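Local structure of Serine/threonine-protein kinase Tel1 (Chaetomium thermophilum, 6SKY) at residues 2436-2450 against 2482-2494. The protein probably phosphorylates serine and threonine residues in [ST]-Q motifs, including histone H2A, as an ATP-dependent kinase that signals DNA damage such as double-strand breaks. Residues are numbered along the deposited sequence; the frame is centred on the assembly and turned at random.
Sequences SRLQDHNTLFQKLLI and VAVSRQRATDKIA
The loop that leads into helix 2444-2459, in the FAT region of this PIKK-family kinase, lies across helix 2483-2497, with D2440 and L2438 covering the most surface and R2486 giving the hydrogen bond across the contact. R2486 sends its chain along the loop: CG stands anti to the backbone N (chi1 -175°), and a bend at chi3 turns the guanidinium so that NE donates to S2436 O at 3.3 Å. That oxygen sits near the guanidinium plane, although the donor stands above the carbonyl plane. The root of the same arginine meets the loop as well, its CA making a CA-H...O contact of 3.3 Å with L2438 O. S2436 is tied by its OG to D2845 and T2846, so R2486 binds a piece of loop that is itself anchored to a more C-terminal part of the chain. With an alanine here, S2436 O would probably lose this donor and the loop would be freer to shift from the helix.

Further along, A2489 CB lies 3.7 Å from Q2439 C, and the small side chain lets the loop backbone come this close. L2438 CD1 meets I2493 CD1 tip to tip at 4.0 Å, and I2450 from the following helix adds CG2 against I2493 CG1 at 3.9 Å.

The charged end is built differently. D2440 OD2 lies over one face of the R2488 guanidinium, 3.0 Å from NE, with the carboxylate and guanidinium planes 84° apart, so the arginine's N-H groups are directed elsewhere. K2492 NZ approaches the same OD2 at 3.5 Å. One carboxylate thus faces two cations, its hold on R2488 being one of charge, which probably depends little on exact orientation.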
loop_
_atom_site.group_PDB
_atom_site.type_symbol
_atom_site.label_atom_id
_atom_site.label_comp_id
_atom_site.label_asym_id
_atom_site.label_seq_id
_atom_site.Cartn_x
_atom_site.Cartn_y
_atom_site.Cartn_z
ATOM N N SER A 2436 13.210 41.643 -12.875
ATOM C CA SER A 2436 11.864 42.190 -12.878
ATOM C C SER A 2436 11.545 42.970 -11.617
ATOM O O SER A 2436 10.564 43.715 -11.601
ATOM C CB SER A 2436 10.848 41.063 -13.052
ATOM O OG SER A 2436 9.593 41.418 -12.520
ATOM N N ARG A 2437 12.344 42.815 -10.567
ATOM C CA ARG A 2437 12.138 43.507 -9.306
ATOM C C ARG A 2437 13.098 44.667 -9.118
ATOM O O ARG A 2437 13.139 45.252 -8.036
ATOM C CB ARG A 2437 12.280 42.532 -8.142
ATOM C CG ARG A 2437 11.306 41.394 -8.172
ATOM C CD ARG A 2437 9.926 41.869 -7.813
ATOM N NE ARG A 2437 9.929 42.578 -6.541
ATOM C CZ ARG A 2437 9.458 42.083 -5.406
ATOM N NH1 ARG A 2437 8.926 40.874 -5.376
ATOM N NH2 ARG A 2437 9.510 42.805 -4.301
ATOM N N LEU A 2438 13.874 45.005 -10.137
ATOM C CA LEU A 2438 14.831 46.091 -10.019
ATOM C C LEU A 2438 14.113 47.425 -9.949
ATOM O O LEU A 2438 13.176 47.680 -10.704
ATOM C CB LEU A 2438 15.786 46.090 -11.203
ATOM C CG LEU A 2438 16.799 44.966 -11.262
ATOM C CD1 LEU A 2438 17.616 45.087 -12.510
ATOM C CD2 LEU A 2438 17.679 45.043 -10.055
ATOM N N GLN A 2439 14.559 48.274 -9.030
ATOM C CA GLN A 2439 14.074 49.637 -8.914
ATOM C C GLN A 2439 15.166 50.473 -8.278
ATOM O O GLN A 2439 16.091 49.946 -7.661
ATOM C CB GLN A 2439 12.788 49.714 -8.098
ATOM C CG GLN A 2439 11.554 49.466 -8.915
ATOM C CD GLN A 2439 10.317 49.448 -8.086
ATOM O OE1 GLN A 2439 10.369 49.647 -6.878
ATOM N NE2 GLN A 2439 9.185 49.208 -8.723
ATOM N N ASP A 2440 15.068 51.779 -8.444
ATOM C CA ASP A 2440 16.029 52.696 -7.845
ATOM C C ASP A 2440 15.326 53.381 -6.678
ATOM O O ASP A 2440 14.679 54.416 -6.839
ATOM C CB ASP A 2440 16.558 53.688 -8.861
ATOM C CG ASP A 2440 15.477 54.241 -9.737
ATOM O OD1 ASP A 2440 14.438 53.569 -9.882
ATOM O OD2 ASP A 2440 15.662 55.345 -10.284
ATOM N N HIS A 2441 15.456 52.783 -5.497
ATOM C CA HIS A 2441 14.767 53.259 -4.314
ATOM C C HIS A 2441 15.678 53.535 -3.133
ATOM O O HIS A 2441 15.197 54.067 -2.128
ATOM C CB HIS A 2441 13.693 52.254 -3.881
ATOM C CG HIS A 2441 12.427 52.356 -4.666
ATOM N ND1 HIS A 2441 12.234 53.311 -5.638
ATOM C CD2 HIS A 2441 11.289 51.629 -4.620
ATOM C CE1 HIS A 2441 11.030 53.168 -6.159
ATOM N NE2 HIS A 2441 10.435 52.154 -5.560
ATOM N N ASN A 2442 16.959 53.192 -3.212
ATOM C CA ASN A 2442 17.943 53.412 -2.158
ATOM C C ASN A 2442 17.661 52.600 -0.901
ATOM O O ASN A 2442 18.293 52.837 0.134
ATOM C CB ASN A 2442 18.059 54.894 -1.789
ATOM C CG ASN A 2442 19.463 55.286 -1.419
ATOM O OD1 ASN A 2442 20.425 54.805 -2.011
ATOM N ND2 ASN A 2442 19.592 56.158 -0.432
ATOM N N THR A 2443 16.734 51.650 -0.957
ATOM C CA THR A 2443 16.514 50.741 0.152
ATOM C C THR A 2443 17.663 49.743 0.239
ATOM O O THR A 2443 18.518 49.667 -0.642
ATOM C CB THR A 2443 15.191 50.005 -0.020
ATOM O OG1 THR A 2443 14.293 50.822 -0.775
ATOM C CG2 THR A 2443 14.569 49.716 1.327
ATOM N N LEU A 2444 17.688 48.969 1.324
ATOM C CA LEU A 2444 18.694 47.922 1.432
ATOM C C LEU A 2444 18.377 46.763 0.501
ATOM O O LEU A 2444 19.284 46.166 -0.089
ATOM C CB LEU A 2444 18.806 47.439 2.874
ATOM C CG LEU A 2444 19.847 46.350 3.127
ATOM C CD1 LEU A 2444 21.204 46.778 2.627
ATOM C CD2 LEU A 2444 19.913 46.021 4.588
ATOM N N PHE A 2445 17.096 46.436 0.352
ATOM C CA PHE A 2445 16.712 45.381 -0.573
ATOM C C PHE A 2445 17.211 45.677 -1.975
ATOM O O PHE A 2445 17.708 44.784 -2.664
ATOM C CB PHE A 2445 15.201 45.209 -0.575
ATOM C CG PHE A 2445 14.709 44.224 -1.584
ATOM C CD1 PHE A 2445 14.174 44.646 -2.774
ATOM C CD2 PHE A 2445 14.775 42.877 -1.339
ATOM C CE1 PHE A 2445 13.726 43.747 -3.694
ATOM C CE2 PHE A 2445 14.322 41.982 -2.262
ATOM C CZ PHE A 2445 13.802 42.419 -3.437
ATOM N N GLN A 2446 17.112 46.930 -2.412
ATOM C CA GLN A 2446 17.564 47.251 -3.756
ATOM C C GLN A 2446 19.080 47.290 -3.847
ATOM O O GLN A 2446 19.641 46.920 -4.878
ATOM C CB GLN A 2446 16.965 48.572 -4.218
ATOM C CG GLN A 2446 15.465 48.550 -4.320
ATOM C CD GLN A 2446 14.965 47.552 -5.332
ATOM O OE1 GLN A 2446 13.852 47.052 -5.224
ATOM N NE2 GLN A 2446 15.778 47.268 -6.334
ATOM N N LYS A 2447 19.764 47.704 -2.788
ATOM C CA LYS A 2447 21.218 47.697 -2.839
ATOM C C LYS A 2447 21.771 46.283 -2.856
ATOM O O LYS A 2447 22.879 46.062 -3.348
ATOM C CB LYS A 2447 21.791 48.479 -1.665
ATOM C CG LYS A 2447 21.522 49.956 -1.760
ATOM C CD LYS A 2447 22.178 50.708 -0.630
ATOM C CE LYS A 2447 22.155 52.201 -0.893
ATOM N NZ LYS A 2447 22.950 52.947 0.115
ATOM N N LEU A 2448 21.021 45.317 -2.329
ATOM C CA LEU A 2448 21.442 43.924 -2.428
ATOM C C LEU A 2448 21.050 43.321 -3.767
ATOM O O LEU A 2448 21.831 42.576 -4.368
ATOM C CB LEU A 2448 20.836 43.108 -1.293
ATOM C CG LEU A 2448 21.210 43.492 0.131
ATOM C CD1 LEU A 2448 20.292 42.805 1.095
ATOM C CD2 LEU A 2448 22.629 43.107 0.402
ATOM N N LEU A 2449 19.859 43.651 -4.259
ATOM C CA LEU A 2449 19.381 43.069 -5.504
ATOM C C LEU A 2449 20.181 43.566 -6.697
ATOM O O LEU A 2449 20.511 42.788 -7.597
ATOM C CB LEU A 2449 17.903 43.385 -5.676
ATOM C CG LEU A 2449 17.180 42.669 -6.800
ATOM C CD1 LEU A 2449 17.402 41.196 -6.678
ATOM C CD2 LEU A 2449 15.725 42.974 -6.724
ATOM N N ILE A 2450 20.509 44.856 -6.725
ATOM C CA ILE A 2450 21.273 45.398 -7.839
ATOM C C ILE A 2450 22.688 44.841 -7.840
ATOM O O ILE A 2450 23.248 44.540 -8.898
ATOM C CB ILE A 2450 21.251 46.932 -7.778
ATOM C CG1 ILE A 2450 19.922 47.436 -8.329
ATOM C CG2 ILE A 2450 22.410 47.520 -8.535
ATOM C CD1 ILE A 2450 19.723 48.907 -8.184
ATOM N N VAL A 2482 5.496 51.473 -12.477
ATOM C CA VAL A 2482 6.787 51.138 -11.900
ATOM C C VAL A 2482 7.758 50.696 -12.978
ATOM O O VAL A 2482 8.807 50.140 -12.680
ATOM C CB VAL A 2482 6.648 50.055 -10.833
ATOM C CG1 VAL A 2482 5.859 50.583 -9.662
ATOM C CG2 VAL A 2482 5.977 48.832 -11.412
ATOM N N ALA A 2483 7.407 50.945 -14.236
ATOM C CA ALA A 2483 8.305 50.597 -15.327
ATOM C C ALA A 2483 9.420 51.615 -15.492
ATOM O O ALA A 2483 10.508 51.270 -15.965
ATOM C CB ALA A 2483 7.522 50.465 -16.627
ATOM N N VAL A 2484 9.184 52.862 -15.093
ATOM C CA VAL A 2484 10.215 53.879 -15.230
ATOM C C VAL A 2484 11.344 53.628 -14.242
ATOM O O VAL A 2484 12.524 53.790 -14.573
ATOM C CB VAL A 2484 9.603 55.277 -15.055
ATOM C CG1 VAL A 2484 10.609 56.341 -15.433
ATOM C CG2 VAL A 2484 8.362 55.401 -15.895
ATOM N N SER A 2485 11.008 53.206 -13.023
ATOM C CA SER A 2485 12.042 52.914 -12.039
ATOM C C SER A 2485 12.862 51.700 -12.449
ATOM O O SER A 2485 14.091 51.698 -12.316
ATOM C CB SER A 2485 11.408 52.693 -10.675
ATOM O OG SER A 2485 10.248 53.481 -10.537
ATOM N N ARG A 2486 12.196 50.654 -12.933
ATOM C CA ARG A 2486 12.904 49.482 -13.426
ATOM C C ARG A 2486 13.837 49.848 -14.567
ATOM O O ARG A 2486 14.988 49.397 -14.606
ATOM C CB ARG A 2486 11.902 48.424 -13.870
ATOM C CG ARG A 2486 12.528 47.122 -14.278
ATOM C CD ARG A 2486 11.524 46.191 -14.904
ATOM N NE ARG A 2486 10.406 45.910 -14.017
ATOM C CZ ARG A 2486 9.151 46.256 -14.266
ATOM N NH1 ARG A 2486 8.848 46.894 -15.383
ATOM N NH2 ARG A 2486 8.198 45.958 -13.403
ATOM N N GLN A 2487 13.359 50.668 -15.506
ATOM C CA GLN A 2487 14.201 51.090 -16.617
ATOM C C GLN A 2487 15.401 51.889 -16.130
ATOM O O GLN A 2487 16.516 51.705 -16.628
ATOM C CB GLN A 2487 13.372 51.895 -17.615
ATOM C CG GLN A 2487 13.997 53.199 -18.069
ATOM C CD GLN A 2487 15.065 53.010 -19.111
ATOM O OE1 GLN A 2487 16.217 53.379 -18.909
ATOM N NE2 GLN A 2487 14.684 52.447 -20.247
ATOM N N ARG A 2488 15.205 52.749 -15.131
ATOM C CA ARG A 2488 16.316 53.548 -14.627
ATOM C C ARG A 2488 17.357 52.685 -13.928
ATOM O O ARG A 2488 18.566 52.876 -14.120
ATOM C CB ARG A 2488 15.793 54.623 -13.685
ATOM C CG ARG A 2488 15.071 55.746 -14.388
ATOM C CD ARG A 2488 14.729 56.861 -13.425
ATOM N NE ARG A 2488 13.773 56.428 -12.413
ATOM C CZ ARG A 2488 13.452 57.140 -11.341
ATOM N NH1 ARG A 2488 14.018 58.320 -11.140
ATOM N NH2 ARG A 2488 12.574 56.671 -10.467
ATOM N N ALA A 2489 16.910 51.730 -13.113
ATOM C CA ALA A 2489 17.851 50.861 -12.415
ATOM C C ALA A 2489 18.632 49.996 -13.390
ATOM O O ALA A 2489 19.855 49.845 -13.260
ATOM C CB ALA A 2489 17.114 49.994 -11.406
ATOM N N THR A 2490 17.949 49.416 -14.375
ATOM C CA THR A 2490 18.666 48.615 -15.354
ATOM C C THR A 2490 19.616 49.470 -16.180
ATOM O O THR A 2490 20.683 48.997 -16.573
ATOM C CB THR A 2490 17.682 47.877 -16.248
ATOM O OG1 THR A 2490 16.591 47.410 -15.455
ATOM C CG2 THR A 2490 18.347 46.689 -16.870
ATOM N N ASP A 2491 19.274 50.738 -16.414
ATOM C CA ASP A 2491 20.190 51.621 -17.124
ATOM C C ASP A 2491 21.445 51.890 -16.308
ATOM O O ASP A 2491 22.549 51.939 -16.860
ATOM C CB ASP A 2491 19.489 52.928 -17.469
ATOM C CG ASP A 2491 19.660 53.314 -18.916
ATOM O OD1 ASP A 2491 20.495 52.694 -19.601
ATOM O OD2 ASP A 2491 18.953 54.236 -19.373
ATOM N N LYS A 2492 21.301 52.070 -14.995
ATOM C CA LYS A 2492 22.487 52.245 -14.157
ATOM C C LYS A 2492 23.362 51.000 -14.169
ATOM O O LYS A 2492 24.594 51.100 -14.244
ATOM C CB LYS A 2492 22.084 52.593 -12.728
ATOM C CG LYS A 2492 21.300 53.876 -12.615
ATOM C CD LYS A 2492 20.775 54.076 -11.216
ATOM C CE LYS A 2492 19.666 55.105 -11.206
ATOM N NZ LYS A 2492 19.152 55.349 -9.835
ATOM N N ILE A 2493 22.748 49.817 -14.101
ATOM C CA ILE A 2493 23.534 48.583 -14.150
ATOM C C ILE A 2493 24.238 48.446 -15.493
ATOM O O ILE A 2493 25.368 47.962 -15.564
ATOM C CB ILE A 2493 22.656 47.357 -13.853
ATOM C CG1 ILE A 2493 22.180 47.371 -12.414
ATOM C CG2 ILE A 2493 23.425 46.079 -14.085
ATOM C CD1 ILE A 2493 21.427 46.142 -12.047
ATOM N N ALA A 2494 23.587 48.867 -16.581
ATOM C CA ALA A 2494 24.225 48.791 -17.892
ATOM C C ALA A 2494 25.414 49.738 -17.988
ATOM O O ALA A 2494 26.471 49.374 -18.522
ATOM C CB ALA A 2494 23.209 49.101 -18.983
#